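Local coordinates for hypothetical protein SSO2532 (Sulfolobus solfataricus, PDB 1VPH) that is of unknown function but belongs to the YjbQ-like UPF0047 family and carries a bound potassium ion, at residues V31-T34 against D35-Q39. Numbering follows the deposited sequence.
Sequences VDIT and DQVEQ
Ile33 and Val37 meet where strand 29-32 gives way to helix 34-44, their side chains slanting across one another with Ile33 CD1 4.0 Å from Val37 CG2. With Ile33 CG1 lodged between its own backbone N and carbonyl carbon (chi1 63°), the end of that side chain is brought beside the CG2 methyl of Val37, the branch lying next to the Val37 backbone N. Both residues are buried and continue the apolar layer onto Ile128 and Ile53, so the first turn of the helix is fitted against the strands of both sheets. The backbone reinforces this pairing: Ile33, the N-cap residue, accepts from Val37 N through its carbonyl O at 3.0 Å, and Glu38 N bonds to Thr34 O at 2.9 Å.

On the polar side, Asp32 and Thr34 illustrate how a carboxylate just ahead of a helix can pair with its opening amides. Asp32 OD1 takes Thr34 N at 2.9 Å, closing an Asx turn, and receives Thr34 OG1 at 2.7 Å on its syn side, 18° out of the carboxylate plane. Thr34 can offer both groups to one oxygen because OG1 sits beside its backbone N, anti to the carbonyl carbon (chi1 -46°). A water donates to the same OD1 and accepts from Asp35 N, bridging the carboxylate to the next amide of the helix. Asp32 OD2 is held separately by His67 and Asn127, while Thr34 OG1 also bonds to Ile128 N. A valine in place of Thr34 would probably leave Asp32 OD1 and Ile128 N each without a hydroxyl mate and the carboxylate less firmly positioned. Three donors thus converge on one carboxylate oxygen beside the helix start, a grip that probably fixes the rotation of the group and would suit the positive end of the helix dipole.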
loop_
_atom_site.group_PDB
_atom_site.type_symbol
_atom_site.label_atom_id
_atom_site.label_comp_id
_atom_site.label_asym_id
_atom_site.label_seq_id
_atom_site.Cartn_x
_atom_site.Cartn_y
_atom_site.Cartn_z
ATOM N N VAL C 31 16.956 -3.245 4.701
ATOM C CA VAL C 31 17.677 -4.421 4.182
ATOM C C VAL C 31 17.151 -4.755 2.807
ATOM O O VAL C 31 15.956 -5.008 2.646
ATOM C CB VAL C 31 17.527 -5.609 5.143
ATOM C CG1 VAL C 31 18.247 -6.807 4.584
ATOM C CG2 VAL C 31 18.135 -5.192 6.529
ATOM N N ASP C 32 18.044 -4.704 1.807
ATOM C CA ASP C 32 17.664 -4.968 0.402
ATOM C C ASP C 32 17.409 -6.463 0.195
ATOM O O ASP C 32 18.290 -7.279 0.476
ATOM C CB ASP C 32 18.778 -4.500 -0.569
ATOM C CG ASP C 32 18.285 -4.316 -1.976
ATOM O OD1 ASP C 32 17.518 -5.206 -2.465
ATOM O OD2 ASP C 32 18.635 -3.259 -2.600
ATOM N N ILE C 33 16.213 -6.819 -0.251
ATOM C CA ILE C 33 15.817 -8.203 -0.462
ATOM C C ILE C 33 15.443 -8.474 -1.894
ATOM O O ILE C 33 14.917 -9.539 -2.226
ATOM C CB ILE C 33 14.689 -8.628 0.489
ATOM C CG1 ILE C 33 13.418 -7.797 0.237
ATOM C CG2 ILE C 33 15.175 -8.509 1.889
ATOM C CD1 ILE C 33 12.176 -8.367 0.941
ATOM N N THR C 34 15.748 -7.518 -2.766
ATOM C CA THR C 34 15.329 -7.588 -4.166
ATOM C C THR C 34 15.755 -8.887 -4.871
ATOM O O THR C 34 14.923 -9.555 -5.496
ATOM C CB THR C 34 15.852 -6.373 -5.037
ATOM O OG1 THR C 34 15.644 -5.128 -4.359
ATOM C CG2 THR C 34 15.143 -6.375 -6.372
ATOM N N ASP C 35 17.031 -9.255 -4.740
ATOM C CA ASP C 35 17.564 -10.439 -5.445
ATOM C C ASP C 35 16.928 -11.723 -4.933
ATOM O O ASP C 35 16.653 -12.590 -5.763
ATOM C CB ASP C 35 19.103 -10.482 -5.461
ATOM C CG ASP C 35 19.735 -9.384 -6.365
ATOM O OD1 ASP C 35 19.020 -8.699 -7.164
ATOM O OD2 ASP C 35 20.978 -9.227 -6.304
ATOM N N GLN C 36 16.612 -11.804 -3.632
ATOM C CA GLN C 36 15.946 -12.954 -3.032
ATOM C C GLN C 36 14.539 -13.059 -3.519
ATOM O O GLN C 36 14.085 -14.146 -3.839
ATOM C CB GLN C 36 16.005 -12.785 -1.535
ATOM C CG GLN C 36 16.059 -14.001 -0.733
ATOM C CD GLN C 36 17.334 -14.833 -0.942
ATOM O OE1 GLN C 36 17.422 -15.557 -1.935
ATOM N NE2 GLN C 36 18.260 -14.823 0.044
ATOM N N VAL C 37 13.825 -11.923 -3.595
ATOM C CA VAL C 37 12.463 -11.945 -4.144
ATOM C C VAL C 37 12.483 -12.416 -5.601
ATOM O O VAL C 37 11.684 -13.278 -6.026
ATOM C CB VAL C 37 11.802 -10.559 -4.047
ATOM C CG1 VAL C 37 10.412 -10.570 -4.759
ATOM C CG2 VAL C 37 11.679 -10.139 -2.582
ATOM N N GLU C 38 13.406 -11.854 -6.373
ATOM C CA GLU C 38 13.559 -12.213 -7.771
ATOM C C GLU C 38 13.863 -13.694 -7.943
ATOM O O GLU C 38 13.255 -14.346 -8.816
ATOM C CB GLU C 38 14.599 -11.334 -8.489
ATOM C CG GLU C 38 14.680 -11.594 -10.007
ATOM C CD GLU C 38 13.338 -11.445 -10.730
ATOM O OE1 GLU C 38 12.641 -10.444 -10.476
ATOM O OE2 GLU C 38 12.982 -12.311 -11.568
ATOM N N GLN C 39 14.743 -14.242 -7.119
ATOM C CA GLN C 39 15.009 -15.674 -7.232
ATOM C C GLN C 39 13.745 -16.551 -6.970
ATOM O O GLN C 39 13.546 -17.587 -7.644
ATOM C CB GLN C 39 16.277 -16.071 -6.462
ATOM C CG GLN C 39 16.148 -16.104 -5.009
ATOM C CD GLN C 39 15.749 -17.462 -4.531
ATOM O OE1 GLN C 39 15.605 -18.392 -5.329
ATOM N NE2 GLN C 39 15.551 -17.585 -3.225
HETATM O O HOH W 1 19.123 -7.298 -3.735
#